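Local coordinates for protein SsfS6 (Streptomyces sp. SF2575, PDB 4FZR) that belongs to the erythromycin biosynthesis protein CIII-like family and has the two-domain GT-B fold, in which two Rossmann-like domains face each other across a cleft, at residues Leu109-Glu114 and Ser133-Leu138; Leu96-Gly101 and Lys161-Gly166; Ser151-Ser156 and Gly308-Thr313. All blocks are in the same frame, centred on the assembly; numbering follows the deposited sequence.

Contact 1: Leu109-Glu114 and Ser133-Leu138; sequences LRMRDE and SLTGPL
The side chain of T135, in the first turn of helix 135-143, wedges against helix 93-122 where selenomethionine M111 and R112 follow one another. OG1 of T135 lies 3.7 Å from CB of M111 and 3.9 Å from its SE, and the two side chains cross at about a right angle. The methyl CG2 of T135 shares M111 CB with the hydroxyl, at 4.1 Å, and also comes 4.2 Å from CA of R112. Here the backbones are nearest, with the CA atoms of R112 and T135 6.0 Å apart. M111 points its CB at the neighbouring helix, but its extended chain then turns away, and its side chain also touches T68 in a loop.

At L138, one turn after T135, the partner is the partly exposed R112, and the contact is looser. R112 places CG between its backbone N and carbonyl carbon (chi1 68°) and then runs extended to NE, which lays its aliphatic part across L138. CD of R112 comes 3.9 Å from CD2 of L138, the branch that also reaches R112 CB. The arginine thus contributes methylenes to this contact, while its guanidinium makes a long, weak ion pair with E171. T135 and L138 also pack on V108, and T135 on A115, so helix 135-143 sits along helix 93-122 over more than one turn. Helix 135-143 is in turn the crossover between the adjacent parallel strands 126-130 and 147-150, a right-handed beta-alpha-beta unit as in Rossmann-like folds.

Contact 2: Leu96-Gly101 and Lys161-Gly166; sequences LLEHIG and KSAGVG
The methyl of A163 overlaps the backbone of E98, pressing into the surface of helix 93-122 between that residue and G101. Its CB lies 3.5 Å from O of E98 and equally close to the CA of that residue. The side chain of E98 begins just beside it, with the two CB atoms 3.9 Å apart. CG of E98 is anti to its carbonyl carbon (chi1 -66°), and from there the chain extends on to its carboxylate, so only the methylenes near its root pack on A163. The same methyl also meets CA of G101, 4.0 Å away.

Closer still is the meeting of backbones at the glycines: O of G101 is 3.2 Å from CA of G164, and the two CA atoms are 4.4 Å apart. Neither residue puts a side chain between the helices, and the segment axes approach to 7.3 Å at a crossing angle of -49°. L97 and I100 extend the interface by packing on I160, while L97 and E98 also touch L159. K161, whose CB points away from the other helix, forms a salt bridge from NZ to E149. This is close helix-helix packing through small residues, Gly against Ala-Gly, within the N-terminal Rossmann-like domain of a GT-B protein.

Contact 3: Ser151-Ser156 and Gly308-Thr313; sequences SIRLAS and GGHGTT
The interdomain cleft of the GT-B fold is bridged here, where the loop after strand 147-150 meets the glycine-rich start of helix 310-318. R153 lies over one face of the H310 imidazole. Its CG stands 3.2 Å from the ring centroid, only 5° off the ring normal, a CH-pi contact. CG is anti to the carbonyl carbon (chi1 -58°), and the chain then runs extended across the ring, leaving the guanidinium plane 72° from it. That group forms salt bridges with E130 of the N-terminal domain and E331 of the C-terminal domain, tying the two together. At the ring edge, in its plane, a water 2.8 Å from ND1 of H310 accepts a hydrogen bond from the backbone N of L154. O of I152 approaches CB of H310 to 3.4 Å.

The histidine occupies the first turn of the helix, with G309 at the N-cap position within the sequence GGHGTT. Both N and OG1 of T313 donate to O of G309, from opposite faces of the carbonyl plane, with OG1 at 2.7 Å from that oxygen. T313 CG2, anti to its backbone N, meets L154 CD1 at 3.6 Å. In the loop, S151 OG accepts from R153 N, an ST turn that leads into the arginine.

In the fold
Contacts 1 and 2 belong to the N-terminal domain and share helix 93-122, contact 2 near its start and contact 1 further along. Their centres are 16 Å apart, and they touch where CD1 of L134 packs 3.7 Å from C of G164. Along the chain, both segments of contact 1 fall between those of contact 2. Contact 3 lies near the middle of the molecule, about 22 Å from contact 1 and 18 Å from contact 2 between centres. Its first segment comes just ahead of helix 158-167 of contact 2, while its second lies in the C-terminal domain, so the segments of contacts 2 and 3 alternate along the chain, and contact 3 alone of the three joins the two domains.

Contact 1: Leu109-Glu114 and Ser133-Leu138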
ATOM      1  N   LEU A 109       8.549  26.919  -2.791  1.00 30.99           N
ATOM      2  CA  LEU A 109       9.899  27.445  -2.973  1.00 29.58           C
ATOM      3  C   LEU A 109      10.947  26.553  -2.317  1.00 24.77           C
ATOM      4  O   LEU A 109      12.102  26.519  -2.741  1.00 27.51           O
ATOM      5  CB  LEU A 109       9.997  28.855  -2.388  1.00 30.94           C
ATOM      6  CG  LEU A 109       9.020  29.897  -2.936  1.00 30.58           C
ATOM      7  CD1 LEU A 109       9.301  31.269  -2.336  1.00 30.79           C
ATOM      8  CD2 LEU A 109       9.095  29.949  -4.448  1.00 25.53           C
ATOM      9  N   ARG A 110      10.543  25.841  -1.272  1.00 25.08           N
ATOM     10  CA  ARG A 110      11.440  24.919  -0.586  1.00 27.21           C
ATOM     11  C   ARG A 110      11.588  23.605  -1.354  1.00 24.33           C
ATOM     12  O   ARG A 110      12.573  22.887  -1.179  1.00 27.45           O
ATOM     13  CB  ARG A 110      10.921  24.633   0.825  1.00 27.34           C
ATOM     14  CG  ARG A 110      10.641  25.881   1.650  1.00 34.04           C
ATOM     15  CD  ARG A 110      11.924  26.587   2.075  1.00 30.39           C
ATOM     16  NE  ARG A 110      12.597  25.896   3.173  1.00 39.88           N
ATOM     17  CZ  ARG A 110      12.269  26.025   4.456  1.00 44.67           C
ATOM     18  NH1 ARG A 110      11.268  26.819   4.822  1.00 42.61           N
ATOM     19  NH2 ARG A 110      12.940  25.355   5.381  1.00 46.19           N
HETATM   20  N   MSE A 111      10.615  23.301  -2.212  1.00 20.02           N
HETATM   21  CA  MSE A 111      10.514  21.981  -2.833  1.00 26.21           C
HETATM   22  C   MSE A 111      10.856  21.953  -4.323  1.00 22.98           C
HETATM   23  O   MSE A 111      11.323  20.935  -4.831  1.00 28.88           O
HETATM   24  CB  MSE A 111       9.093  21.434  -2.655  1.00 21.81           C
HETATM   25  CG  MSE A 111       8.793  20.861  -1.276  1.00 23.66           C
HETATM   26 SE   MSE A 111       6.941  20.256  -1.102  1.00 35.54          SE
HETATM   27  CE  MSE A 111       7.117  19.266   0.575  1.00 31.42           C
ATOM     28  N   ARG A 112      10.621  23.057  -5.022  1.00 24.22           N
ATOM     29  CA  ARG A 112      10.615  23.034  -6.484  1.00 26.57           C
ATOM     30  C   ARG A 112      11.938  22.581  -7.112  1.00 30.85           C
ATOM     31  O   ARG A 112      11.932  21.841  -8.096  1.00 31.62           O
ATOM     32  CB  ARG A 112      10.182  24.393  -7.052  1.00 25.76           C
ATOM     33  CG  ARG A 112      11.161  25.537  -6.831  1.00 31.56           C
ATOM     34  CD  ARG A 112      10.511  26.868  -7.196  1.00 35.75           C
ATOM     35  NE  ARG A 112      11.463  27.979  -7.244  1.00 37.94           N
ATOM     36  CZ  ARG A 112      11.921  28.547  -8.360  1.00 46.29           C
ATOM     37  NH1 ARG A 112      11.524  28.130  -9.558  1.00 45.60           N
ATOM     38  NH2 ARG A 112      12.783  29.549  -8.280  1.00 54.59           N
ATOM     39  N   ASP A 113      13.063  23.010  -6.550  1.00 33.41           N
ATOM     40  CA  ASP A 113      14.366  22.665  -7.120  1.00 33.56           C
ATOM     41  C   ASP A 113      14.572  21.155  -7.205  1.00 35.31           C
ATOM     42  O   ASP A 113      14.874  20.621  -8.273  1.00 26.96           O
ATOM     43  CB  ASP A 113      15.501  23.299  -6.313  1.00 30.83           C
ATOM     44  CG  ASP A 113      15.605  24.797  -6.531  1.00 48.38           C
ATOM     45  OD1 ASP A 113      15.209  25.271  -7.619  1.00 44.04           O
ATOM     46  OD2 ASP A 113      16.087  25.500  -5.618  1.00 48.26           O
ATOM     47  N   GLU A 114      14.403  20.471  -6.078  1.00 30.44           N
ATOM     48  CA  GLU A 114      14.621  19.030  -6.027  1.00 29.97           C
ATOM     49  C   GLU A 114      13.485  18.255  -6.693  1.00 26.19           C
ATOM     50  O   GLU A 114      13.689  17.140  -7.170  1.00 26.76           O
ATOM     51  CB  GLU A 114      14.798  18.566  -4.579  1.00 24.69           C
ATOM     52  CG  GLU A 114      16.206  18.748  -4.041  1.00 33.33           C
ATOM     53  CD  GLU A 114      17.244  18.049  -4.898  1.00 50.78           C
ATOM     54  OE1 GLU A 114      17.090  16.834  -5.148  1.00 48.60           O
ATOM     55  OE2 GLU A 114      18.211  18.715  -5.327  1.00 48.64           O
ATOM     56  N   SER A 133      -0.961  21.544  -2.737  1.00 28.16           N
ATOM     57  CA  SER A 133       0.431  21.240  -3.063  1.00 26.82           C
ATOM     58  C   SER A 133       0.770  21.794  -4.440  1.00 22.58           C
ATOM     59  O   SER A 133       0.707  21.080  -5.440  1.00 24.37           O
ATOM     60  CB  SER A 133       0.678  19.732  -3.040  1.00 27.61           C
ATOM     61  OG  SER A 133       0.525  19.207  -1.733  1.00 41.31           O
ATOM     62  N   LEU A 134       1.142  23.069  -4.481  1.00 18.97           N
ATOM     63  CA  LEU A 134       1.310  23.784  -5.742  1.00 25.65           C
ATOM     64  C   LEU A 134       2.646  23.491  -6.421  1.00 26.52           C
ATOM     65  O   LEU A 134       2.924  24.006  -7.505  1.00 27.03           O
ATOM     66  CB  LEU A 134       1.152  25.291  -5.516  1.00 23.57           C
ATOM     67  CG  LEU A 134      -0.242  25.751  -5.085  1.00 27.67           C
ATOM     68  CD1 LEU A 134      -0.288  27.270  -4.938  1.00 33.08           C
ATOM     69  CD2 LEU A 134      -1.293  25.270  -6.078  1.00 32.59           C
ATOM     70  N   THR A 135       3.472  22.663  -5.791  1.00 26.01           N
ATOM     71  CA  THR A 135       4.713  22.237  -6.421  1.00 28.20           C
ATOM     72  C   THR A 135       4.376  21.386  -7.643  1.00 23.09           C
ATOM     73  O   THR A 135       5.064  21.447  -8.659  1.00 28.95           O
ATOM     74  CB  THR A 135       5.605  21.435  -5.455  1.00 28.11           C
ATOM     75  OG1 THR A 135       5.923  22.238  -4.312  1.00 31.28           O
ATOM     76  CG2 THR A 135       6.897  21.017  -6.142  1.00 20.78           C
ATOM     77  N   GLY A 136       3.302  20.610  -7.541  1.00 24.87           N
ATOM     78  CA  GLY A 136       2.862  19.761  -8.636  1.00 29.22           C
ATOM     79  C   GLY A 136       2.613  20.522  -9.927  1.00 28.18           C
ATOM     80  O   GLY A 136       3.340  20.338 -10.902  1.00 23.30           O
ATOM     81  N   PRO A 137       1.582  21.381  -9.942  1.00 30.25           N
ATOM     82  CA  PRO A 137       1.239  22.205 -11.108  1.00 25.84           C
ATOM     83  C   PRO A 137       2.441  22.953 -11.685  1.00 33.40           C
ATOM     84  O   PRO A 137       2.528  23.122 -12.901  1.00 36.76           O
ATOM     85  CB  PRO A 137       0.230  23.205 -10.545  1.00 32.47           C
ATOM     86  CG  PRO A 137      -0.389  22.508  -9.397  1.00 34.79           C
ATOM     87  CD  PRO A 137       0.679  21.631  -8.807  1.00 27.01           C
ATOM     88  N   LEU A 138       3.349  23.398 -10.822  1.00 31.39           N
ATOM     89  CA  LEU A 138       4.534  24.117 -11.276  1.00 29.75           C
ATOM     90  C   LEU A 138       5.464  23.200 -12.063  1.00 32.91           C
ATOM     91  O   LEU A 138       5.858  23.519 -13.183  1.00 32.96           O
ATOM     92  CB  LEU A 138       5.288  24.727 -10.095  1.00 24.39           C
ATOM     93  CG  LEU A 138       6.549  25.500 -10.491  1.00 30.60           C
ATOM     94  CD1 LEU A 138       6.206  26.598 -11.491  1.00 31.89           C
ATOM     95  CD2 LEU A 138       7.241  26.084  -9.268  1.00 27.94           C
TER

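Contact 2: Leu96-Gly101 and Lys161-Gly166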
ATOM      1  N   LEU A  96      -7.220  35.693   6.669  1.00 45.88           N
ATOM      2  CA  LEU A  96      -6.563  34.538   7.268  1.00 43.06           C
ATOM      3  C   LEU A  96      -6.429  33.426   6.235  1.00 48.26           C
ATOM      4  O   LEU A  96      -5.433  32.705   6.207  1.00 38.01           O
ATOM      5  CB  LEU A  96      -7.363  34.033   8.469  1.00 36.84           C
ATOM      6  CG  LEU A  96      -6.803  32.821   9.213  1.00 41.69           C
ATOM      7  CD1 LEU A  96      -5.378  33.079   9.641  1.00 44.35           C
ATOM      8  CD2 LEU A  96      -7.666  32.508  10.423  1.00 58.80           C
ATOM      9  N   LEU A  97      -7.450  33.291   5.394  1.00 44.22           N
ATOM     10  CA  LEU A  97      -7.426  32.322   4.306  1.00 37.96           C
ATOM     11  C   LEU A  97      -6.310  32.638   3.315  1.00 40.61           C
ATOM     12  O   LEU A  97      -5.625  31.738   2.834  1.00 35.65           O
ATOM     13  CB  LEU A  97      -8.773  32.304   3.578  1.00 40.48           C
ATOM     14  CG  LEU A  97      -9.708  31.137   3.899  1.00 55.69           C
ATOM     15  CD1 LEU A  97      -9.807  30.911   5.400  1.00 55.51           C
ATOM     16  CD2 LEU A  97     -11.087  31.386   3.296  1.00 50.41           C
ATOM     17  N   GLU A  98      -6.138  33.920   3.007  1.00 40.07           N
ATOM     18  CA  GLU A  98      -5.095  34.346   2.085  1.00 39.44           C
ATOM     19  C   GLU A  98      -3.723  34.150   2.720  1.00 38.33           C
ATOM     20  O   GLU A  98      -2.761  33.780   2.049  1.00 36.90           O
ATOM     21  CB  GLU A  98      -5.303  35.808   1.685  1.00 33.76           C
ATOM     22  CG  GLU A  98      -6.572  36.039   0.868  1.00 47.61           C
ATOM     23  CD  GLU A  98      -6.962  37.506   0.760  1.00 65.41           C
ATOM     24  OE1 GLU A  98      -6.664  38.280   1.694  1.00 58.52           O
ATOM     25  OE2 GLU A  98      -7.573  37.881  -0.264  1.00 61.28           O
ATOM     26  N   HIS A  99      -3.643  34.402   4.022  1.00 32.74           N
ATOM     27  CA  HIS A  99      -2.415  34.184   4.775  1.00 34.67           C
ATOM     28  C   HIS A  99      -1.964  32.731   4.628  1.00 36.49           C
ATOM     29  O   HIS A  99      -0.813  32.454   4.290  1.00 31.63           O
ATOM     30  CB  HIS A  99      -2.649  34.524   6.247  1.00 21.63           C
ATOM     31  CG  HIS A  99      -1.457  34.296   7.120  1.00 19.44           C
ATOM     32  ND1 HIS A  99      -1.426  33.322   8.097  1.00 25.08           N
ATOM     33  CD2 HIS A  99      -0.256  34.917   7.175  1.00 30.70           C
ATOM     34  CE1 HIS A  99      -0.258  33.352   8.710  1.00 25.98           C
ATOM     35  NE2 HIS A  99       0.474  34.311   8.169  1.00 33.48           N
ATOM     36  N   ILE A 100      -2.890  31.812   4.882  1.00 31.75           N
ATOM     37  CA  ILE A 100      -2.646  30.384   4.706  1.00 38.05           C
ATOM     38  C   ILE A 100      -2.198  30.068   3.283  1.00 35.39           C
ATOM     39  O   ILE A 100      -1.230  29.335   3.075  1.00 32.64           O
ATOM     40  CB  ILE A 100      -3.918  29.573   5.011  1.00 37.38           C
ATOM     41  CG1 ILE A 100      -4.171  29.534   6.520  1.00 35.65           C
ATOM     42  CG2 ILE A 100      -3.798  28.155   4.461  1.00 28.57           C
ATOM     43  CD1 ILE A 100      -5.490  28.901   6.907  1.00 40.58           C
ATOM     44  N   GLY A 101      -2.911  30.624   2.309  1.00 33.11           N
ATOM     45  CA  GLY A 101      -2.608  30.397   0.908  1.00 30.23           C
ATOM     46  C   GLY A 101      -1.185  30.768   0.536  1.00 31.37           C
ATOM     47  O   GLY A 101      -0.523  30.046  -0.207  1.00 32.83           O
ATOM     48  N   LYS A 161      -6.183  28.623  -2.495  1.00 33.40           N
ATOM     49  CA  LYS A 161      -5.530  28.304  -3.756  1.00 38.75           C
ATOM     50  C   LYS A 161      -5.118  29.565  -4.509  1.00 36.85           C
ATOM     51  O   LYS A 161      -3.977  29.680  -4.955  1.00 37.42           O
ATOM     52  CB  LYS A 161      -6.459  27.446  -4.621  1.00 35.90           C
ATOM     53  CG  LYS A 161      -5.841  26.954  -5.919  1.00 33.69           C
ATOM     54  CD  LYS A 161      -6.516  25.669  -6.379  1.00 43.59           C
ATOM     55  CE  LYS A 161      -7.014  25.762  -7.811  1.00 40.74           C
ATOM     56  NZ  LYS A 161      -8.166  24.848  -8.045  1.00 41.26           N
ATOM     57  N   SER A 162      -6.042  30.511  -4.644  1.00 38.18           N
ATOM     58  CA  SER A 162      -5.776  31.730  -5.401  1.00 31.31           C
ATOM     59  C   SER A 162      -4.715  32.595  -4.729  1.00 30.19           C
ATOM     60  O   SER A 162      -3.893  33.214  -5.405  1.00 26.30           O
ATOM     61  CB  SER A 162      -7.062  32.537  -5.597  1.00 42.33           C
ATOM     62  OG  SER A 162      -7.634  32.921  -4.357  1.00 55.42           O
ATOM     63  N   ALA A 163      -4.734  32.640  -3.401  1.00 31.29           N
ATOM     64  CA  ALA A 163      -3.731  33.394  -2.666  1.00 24.52           C
ATOM     65  C   ALA A 163      -2.367  32.741  -2.869  1.00 34.14           C
ATOM     66  O   ALA A 163      -1.339  33.418  -2.888  1.00 29.95           O
ATOM     67  CB  ALA A 163      -4.085  33.459  -1.192  1.00 28.93           C
ATOM     68  N   GLY A 164      -2.370  31.419  -3.031  1.00 34.41           N
ATOM     69  CA  GLY A 164      -1.147  30.671  -3.262  1.00 27.76           C
ATOM     70  C   GLY A 164      -0.580  30.915  -4.645  1.00 28.81           C
ATOM     71  O   GLY A 164       0.624  31.123  -4.802  1.00 27.79           O
ATOM     72  N   VAL A 165      -1.446  30.880  -5.653  1.00 33.34           N
ATOM     73  CA  VAL A 165      -1.029  31.161  -7.020  1.00 39.19           C
ATOM     74  C   VAL A 165      -0.435  32.562  -7.094  1.00 41.50           C
ATOM     75  O   VAL A 165       0.594  32.777  -7.735  1.00 41.98           O
ATOM     76  CB  VAL A 165      -2.208  31.055  -8.006  1.00 36.60           C
ATOM     77  CG1 VAL A 165      -1.791  31.546  -9.385  1.00 41.01           C
ATOM     78  CG2 VAL A 165      -2.715  29.617  -8.079  1.00 39.73           C
ATOM     79  N   GLY A 166      -1.091  33.509  -6.429  1.00 36.12           N
ATOM     80  CA  GLY A 166      -0.602  34.873  -6.343  1.00 32.63           C
ATOM     81  C   GLY A 166       0.831  34.947  -5.853  1.00 33.30           C
ATOM     82  O   GLY A 166       1.689  35.541  -6.503  1.00 38.44           O
TER

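Contact 3: Ser151-Ser156 and Gly308-Thr313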
ATOM      1  N   SER A 151      -8.729  16.758  -4.369  1.00 20.85           N
ATOM      2  CA  SER A 151      -9.126  17.399  -3.125  1.00 33.11           C
ATOM      3  C   SER A 151      -9.085  16.378  -1.997  1.00 31.87           C
ATOM      4  O   SER A 151      -9.566  15.257  -2.148  1.00 37.91           O
ATOM      5  CB  SER A 151     -10.536  17.980  -3.240  1.00 20.52           C
ATOM      6  OG  SER A 151     -11.066  18.264  -1.958  1.00 41.21           O
ATOM      7  N   ILE A 152      -8.511  16.771  -0.867  1.00 30.09           N
ATOM      8  CA  ILE A 152      -8.423  15.893   0.291  1.00 28.66           C
ATOM      9  C   ILE A 152      -9.261  16.473   1.428  1.00 33.92           C
ATOM     10  O   ILE A 152      -9.066  16.132   2.595  1.00 31.92           O
ATOM     11  CB  ILE A 152      -6.955  15.709   0.738  1.00 36.48           C
ATOM     12  CG1 ILE A 152      -6.319  17.065   1.049  1.00 25.52           C
ATOM     13  CG2 ILE A 152      -6.150  14.991  -0.349  1.00 24.56           C
ATOM     14  CD1 ILE A 152      -5.025  16.972   1.806  1.00 28.77           C
ATOM     15  N   ARG A 153     -10.206  17.337   1.067  1.00 32.26           N
ATOM     16  CA  ARG A 153     -11.015  18.074   2.034  1.00 33.38           C
ATOM     17  C   ARG A 153     -12.479  18.058   1.621  1.00 36.90           C
ATOM     18  O   ARG A 153     -12.796  17.959   0.433  1.00 33.11           O
ATOM     19  CB  ARG A 153     -10.535  19.525   2.114  1.00 32.43           C
ATOM     20  CG  ARG A 153      -9.074  19.661   2.499  1.00 34.80           C
ATOM     21  CD  ARG A 153      -8.550  21.082   2.342  1.00 36.25           C
ATOM     22  NE  ARG A 153      -7.136  21.167   2.706  1.00 37.15           N
ATOM     23  CZ  ARG A 153      -6.135  20.821   1.901  1.00 41.74           C
ATOM     24  NH1 ARG A 153      -6.384  20.367   0.681  1.00 45.82           N
ATOM     25  NH2 ARG A 153      -4.879  20.927   2.314  1.00 33.89           N
ATOM     26  N   LEU A 154     -13.372  18.156   2.600  1.00 38.31           N
ATOM     27  CA  LEU A 154     -14.791  18.303   2.310  1.00 38.05           C
ATOM     28  C   LEU A 154     -15.006  19.610   1.569  1.00 27.45           C
ATOM     29  O   LEU A 154     -15.761  19.672   0.599  1.00 34.82           O
ATOM     30  CB  LEU A 154     -15.612  18.313   3.597  1.00 35.59           C
ATOM     31  CG  LEU A 154     -16.058  16.973   4.182  1.00 40.95           C
ATOM     32  CD1 LEU A 154     -16.901  17.218   5.422  1.00 48.15           C
ATOM     33  CD2 LEU A 154     -16.843  16.163   3.165  1.00 31.03           C
ATOM     34  N   ALA A 155     -14.328  20.653   2.034  1.00 37.54           N
ATOM     35  CA  ALA A 155     -14.436  21.969   1.423  1.00 43.96           C
ATOM     36  C   ALA A 155     -13.063  22.623   1.343  1.00 42.82           C
ATOM     37  O   ALA A 155     -12.352  22.735   2.342  1.00 43.98           O
ATOM     38  CB  ALA A 155     -15.392  22.839   2.212  1.00 42.66           C
ATOM     39  N   SER A 156     -12.693  23.045   0.140  1.00 38.37           N
ATOM     40  CA  SER A 156     -11.402  23.676  -0.087  1.00 52.77           C
ATOM     41  C   SER A 156     -11.591  25.091  -0.630  1.00 54.03           C
ATOM     42  O   SER A 156     -11.775  25.277  -1.835  1.00 47.26           O
ATOM     43  CB  SER A 156     -10.570  22.840  -1.063  1.00 47.66           C
ATOM     44  OG  SER A 156     -10.369  21.528  -0.562  1.00 44.83           O
ATOM     45  N   GLY A 308     -11.173  17.911  14.202  1.00 40.90           N
ATOM     46  CA  GLY A 308     -11.658  18.531  12.977  1.00 39.51           C
ATOM     47  C   GLY A 308     -10.780  18.318  11.753  1.00 39.32           C
ATOM     48  O   GLY A 308     -10.957  18.993  10.739  1.00 38.58           O
ATOM     49  N   GLY A 309      -9.832  17.390  11.843  1.00 32.25           N
ATOM     50  CA  GLY A 309      -8.957  17.080  10.724  1.00 36.71           C
ATOM     51  C   GLY A 309      -9.713  16.620   9.490  1.00 34.16           C
ATOM     52  O   GLY A 309     -10.815  16.077   9.595  1.00 34.68           O
ATOM     53  N   HIS A 310      -9.118  16.827   8.318  1.00 36.77           N
ATOM     54  CA  HIS A 310      -9.779  16.501   7.056  1.00 34.57           C
ATOM     55  C   HIS A 310      -9.951  14.997   6.862  1.00 30.56           C
ATOM     56  O   HIS A 310     -11.005  14.537   6.418  1.00 32.63           O
ATOM     57  CB  HIS A 310      -8.997  17.085   5.879  1.00 33.67           C
ATOM     58  CG  HIS A 310      -9.028  18.580   5.815  1.00 41.79           C
ATOM     59  ND1 HIS A 310     -10.198  19.290   5.651  1.00 50.06           N
ATOM     60  CD2 HIS A 310      -8.036  19.497   5.884  1.00 45.72           C
ATOM     61  CE1 HIS A 310      -9.924  20.583   5.625  1.00 39.62           C
ATOM     62  NE2 HIS A 310      -8.620  20.736   5.765  1.00 52.12           N
ATOM     63  N   GLY A 311      -8.915  14.236   7.197  1.00 25.93           N
ATOM     64  CA  GLY A 311      -8.927  12.800   6.991  1.00 24.08           C
ATOM     65  C   GLY A 311      -9.857  12.098   7.961  1.00 28.43           C
ATOM     66  O   GLY A 311     -10.613  11.203   7.585  1.00 26.23           O
ATOM     67  N   THR A 312      -9.797  12.507   9.223  1.00 26.62           N
ATOM     68  CA  THR A 312     -10.653  11.935  10.253  1.00 29.46           C
ATOM     69  C   THR A 312     -12.127  12.195   9.940  1.00 26.94           C
ATOM     70  O   THR A 312     -12.970  11.312  10.100  1.00 25.97           O
ATOM     71  CB  THR A 312     -10.325  12.525  11.634  1.00 37.88           C
ATOM     72  OG1 THR A 312      -8.913  12.442  11.875  1.00 43.66           O
ATOM     73  CG2 THR A 312     -11.063  11.773  12.726  1.00 37.66           C
ATOM     74  N   THR A 313     -12.429  13.408   9.487  1.00 25.56           N
ATOM     75  CA  THR A 313     -13.794  13.776   9.139  1.00 26.05           C
ATOM     76  C   THR A 313     -14.325  12.872   8.038  1.00 24.05           C
ATOM     77  O   THR A 313     -15.382  12.255   8.182  1.00 23.86           O
ATOM     78  CB  THR A 313     -13.871  15.228   8.647  1.00 29.68           C
ATOM     79  OG1 THR A 313     -13.551  16.117   9.722  1.00 23.66           O
ATOM     80  CG2 THR A 313     -15.269  15.548   8.128  1.00 27.67           C
TER
HETATM   81  O   HOH W   1     -12.490  17.637   5.472  1.00 42.40           O